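PDB 3GWB: peptidase M16 inactive domain family protein, which is of unknown specific function, being by family a probable metal-binding hydrolase that carries the inactive domain of the M16 peptidases. Local coordinates for residues A[38-43]-A[113-118]. Residues are numbered along the deposited sequence; the frame is centred on the assembly and turned at random.
Sequences LRLIFA and KLFAEV
Leu38 and Leu40 on strand 35-42 meet Phe115 of helix 105-120, which packs over one face of the six-stranded mixed sheet. The backbones stay well apart, with Leu38 CA 10.0 Å from Phe115 CA and Leu40 CA 10.7 Å from Ala116 CA, so side chains alone span the layer and no hydrogen bond crosses it. The strand's own peptide groups pair with antiparallel neighbours on both flanks: Leu38 and Leu40 with Leu99 and Ala97 of strand 95-102, respectively, Arg39 and Ile41 with Ala200 and Val198 of strand 197-203. In the alternation of the strand, both leucines point toward the helix, whereas Arg39 points away and touches helix 365-377.

With chi1 at -178°, CG of Phe115 stands opposite the backbone N, and the ring extends off the helix toward the strand. Its CE2 corner does most of the touching. The CD2 methyl of Leu38 lies 3.7 Å from Phe115 CE2, approaching the ring obliquely, and the CD2 methyl of Leu40, whose side chain comes from the opposite direction to that of Phe115, is also 3.7 Å from Phe115 CE2. Leu40 CD1 is looser, 4.0 Å from Phe115 CE2. Leucines suit the strand because the branched end of each brings a methyl to the same ring corner, and phenylalanine is long enough to bridge the gap. Phe79 of helix 72-80 also touches Phe115, while Val217 of helix 207-220 touches both leucines.

Cutting Phe115 back to an alanine here removes the ring, and the two leucine CD2 methyls would probably lose their partner on the helix, opening a gap between the layers. With buried, wholly apolar partners, this helix-on-sheet packing depends on shape and the exclusion of water rather than on directional bonds.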
ATOM      1  N   LEU A  38      15.256 -10.285  10.065  1.00 12.19           N
ATOM      2  CA  LEU A  38      15.576  -9.774  11.392  1.00 11.81           C
ATOM      3  C   LEU A  38      14.461  -8.793  11.733  1.00 12.18           C
ATOM      4  O   LEU A  38      14.159  -7.888  10.954  1.00 11.97           O
ATOM      5  CB  LEU A  38      16.927  -9.053  11.384  1.00 11.30           C
ATOM      6  CG  LEU A  38      17.328  -8.253  12.629  1.00 10.93           C
ATOM      7  CD1 LEU A  38      17.398  -9.173  13.838  1.00  8.81           C
ATOM      8  CD2 LEU A  38      18.685  -7.584  12.388  1.00  7.74           C
ATOM      9  N   ARG A  39      13.846  -8.971  12.893  1.00  9.13           N
ATOM     10  CA  ARG A  39      12.761  -8.096  13.300  1.00 10.35           C
ATOM     11  C   ARG A  39      12.991  -7.646  14.735  1.00  9.38           C
ATOM     12  O   ARG A  39      13.300  -8.456  15.610  1.00  9.57           O
ATOM     13  CB  ARG A  39      11.430  -8.844  13.169  1.00 13.01           C
ATOM     14  CG  ARG A  39      10.169  -8.006  13.354  1.00 14.15           C
ATOM     15  CD  ARG A  39       8.941  -8.887  13.136  1.00 16.84           C
ATOM     16  NE  ARG A  39       7.668  -8.196  13.355  1.00 15.32           N
ATOM     17  CZ  ARG A  39       7.113  -7.345  12.499  1.00 19.82           C
ATOM     18  NH1 ARG A  39       7.713  -7.064  11.349  1.00 16.66           N
ATOM     19  NH2 ARG A  39       5.946  -6.781  12.791  1.00 17.76           N
ATOM     20  N   LEU A  40      12.872  -6.343  14.956  1.00 10.98           N
ATOM     21  CA  LEU A  40      13.052  -5.756  16.281  1.00  9.56           C
ATOM     22  C   LEU A  40      11.716  -5.194  16.727  1.00  9.83           C
ATOM     23  O   LEU A  40      11.103  -4.382  16.035  1.00 10.98           O
ATOM     24  CB  LEU A  40      14.096  -4.635  16.242  1.00 11.89           C
ATOM     25  CG  LEU A  40      15.587  -4.985  16.330  1.00 16.60           C
ATOM     26  CD1 LEU A  40      15.937  -6.138  15.402  1.00 17.56           C
ATOM     27  CD2 LEU A  40      16.404  -3.743  15.990  1.00 15.70           C
ATOM     28  N   ILE A  41      11.256  -5.645  17.885  1.00  8.57           N
ATOM     29  CA  ILE A  41       9.993  -5.175  18.416  1.00  8.89           C
ATOM     30  C   ILE A  41      10.277  -4.407  19.696  1.00  8.96           C
ATOM     31  O   ILE A  41      10.785  -4.980  20.657  1.00  6.92           O
ATOM     32  CB  ILE A  41       9.035  -6.355  18.743  1.00  9.36           C
ATOM     33  CG1 ILE A  41       8.762  -7.199  17.492  1.00 13.41           C
ATOM     34  CG2 ILE A  41       7.716  -5.809  19.240  1.00 10.30           C
ATOM     35  CD1 ILE A  41       9.967  -7.971  16.978  1.00 16.68           C
ATOM     36  N   PHE A  42       9.970  -3.112  19.700  1.00  7.94           N
ATOM     37  CA  PHE A  42      10.189  -2.260  20.866  1.00  7.30           C
ATOM     38  C   PHE A  42       8.855  -1.922  21.512  1.00  7.70           C
ATOM     39  O   PHE A  42       7.844  -1.807  20.825  1.00  9.51           O
ATOM     40  CB  PHE A  42      10.835  -0.917  20.471  1.00  7.59           C
ATOM     41  CG  PHE A  42      12.170  -1.042  19.793  1.00  7.84           C
ATOM     42  CD1 PHE A  42      13.337  -0.866  20.508  1.00  5.39           C
ATOM     43  CD2 PHE A  42      12.251  -1.315  18.424  1.00  8.49           C
ATOM     44  CE1 PHE A  42      14.571  -0.952  19.884  1.00  7.03           C
ATOM     45  CE2 PHE A  42      13.489  -1.405  17.789  1.00  7.97           C
ATOM     46  CZ  PHE A  42      14.650  -1.223  18.520  1.00  5.59           C
ATOM     47  N   ALA A  43       8.855  -1.771  22.832  1.00  8.08           N
ATOM     48  CA  ALA A  43       7.651  -1.348  23.541  1.00  9.87           C
ATOM     49  C   ALA A  43       7.698   0.174  23.378  1.00 10.59           C
ATOM     50  O   ALA A  43       7.913   0.917  24.347  1.00 11.46           O
ATOM     51  CB  ALA A  43       7.738  -1.729  25.009  1.00  8.75           C
ATOM     52  N   LYS A 113      25.307  -3.459   9.477  1.00 11.23           N
ATOM     53  CA  LYS A 113      25.974  -2.294  10.048  1.00 12.95           C
ATOM     54  C   LYS A 113      25.127  -1.059   9.790  1.00 10.62           C
ATOM     55  O   LYS A 113      24.990  -0.197  10.659  1.00 12.77           O
ATOM     56  CB  LYS A 113      27.356  -2.093   9.429  1.00 15.00           C
ATOM     57  CG  LYS A 113      28.379  -3.116   9.868  1.00 19.44           C
ATOM     58  CD  LYS A 113      29.766  -2.778   9.329  1.00 22.26           C
ATOM     59  CE  LYS A 113      30.268  -1.448   9.874  1.00 23.81           C
ATOM     60  NZ  LYS A 113      31.659  -1.142   9.409  1.00 25.16           N
ATOM     61  N   LEU A 114      24.552  -0.976   8.593  1.00  9.70           N
ATOM     62  CA  LEU A 114      23.705   0.157   8.245  1.00  9.40           C
ATOM     63  C   LEU A 114      22.414   0.105   9.062  1.00 10.14           C
ATOM     64  O   LEU A 114      21.946   1.125   9.570  1.00  9.73           O
ATOM     65  CB  LEU A 114      23.378   0.138   6.744  1.00 10.36           C
ATOM     66  CG  LEU A 114      22.386   1.186   6.222  1.00 10.35           C
ATOM     67  CD1 LEU A 114      22.851   2.594   6.602  1.00 12.50           C
ATOM     68  CD2 LEU A 114      22.260   1.044   4.708  1.00 12.40           C
ATOM     69  N   PHE A 115      21.846  -1.090   9.185  1.00 10.01           N
ATOM     70  CA  PHE A 115      20.615  -1.286   9.946  1.00  9.75           C
ATOM     71  C   PHE A 115      20.801  -0.890  11.415  1.00  9.55           C
ATOM     72  O   PHE A 115      19.959  -0.206  11.992  1.00  9.74           O
ATOM     73  CB  PHE A 115      20.177  -2.748   9.868  1.00  8.85           C
ATOM     74  CG  PHE A 115      18.890  -3.041  10.596  1.00  9.36           C
ATOM     75  CD1 PHE A 115      17.673  -2.613  10.082  1.00  8.61           C
ATOM     76  CD2 PHE A 115      18.903  -3.726  11.807  1.00  9.93           C
ATOM     77  CE1 PHE A 115      16.477  -2.876  10.754  1.00 10.25           C
ATOM     78  CE2 PHE A 115      17.711  -3.995  12.492  1.00 11.26           C
ATOM     79  CZ  PHE A 115      16.500  -3.562  11.969  1.00  9.26           C
ATOM     80  N   ALA A 116      21.902  -1.333  12.017  1.00  9.31           N
ATOM     81  CA  ALA A 116      22.178  -1.011  13.414  1.00 11.06           C
ATOM     82  C   ALA A 116      22.279   0.503  13.591  1.00 12.32           C
ATOM     83  O   ALA A 116      21.751   1.066  14.553  1.00  9.85           O
ATOM     84  CB  ALA A 116      23.480  -1.681  13.863  1.00 10.61           C
ATOM     85  N   GLU A 117      22.962   1.160  12.658  1.00 13.70           N
ATOM     86  CA  GLU A 117      23.128   2.604  12.706  1.00 15.36           C
ATOM     87  C   GLU A 117      21.773   3.306  12.598  1.00 13.76           C
ATOM     88  O   GLU A 117      21.481   4.227  13.354  1.00 13.49           O
ATOM     89  CB  GLU A 117      24.043   3.065  11.566  1.00 19.44           C
ATOM     90  CG  GLU A 117      24.361   4.554  11.579  1.00 28.52           C
ATOM     91  CD  GLU A 117      25.641   4.889  12.331  1.00 33.96           C
ATOM     92  OE1 GLU A 117      26.722   4.412  11.918  1.00 38.28           O
ATOM     93  OE2 GLU A 117      25.573   5.638  13.329  1.00 37.38           O
ATOM     94  N   VAL A 118      20.949   2.864  11.658  1.00 13.08           N
ATOM     95  CA  VAL A 118      19.628   3.459  11.454  1.00 11.03           C
ATOM     96  C   VAL A 118      18.731   3.369  12.698  1.00 12.58           C
ATOM     97  O   VAL A 118      18.140   4.365  13.133  1.00 10.01           O
ATOM     98  CB  VAL A 118      18.908   2.795  10.238  1.00 12.11           C
ATOM     99  CG1 VAL A 118      17.415   3.106  10.258  1.00  9.73           C
ATOM    100  CG2 VAL A 118      19.520   3.310   8.934  1.00  9.02           C
TER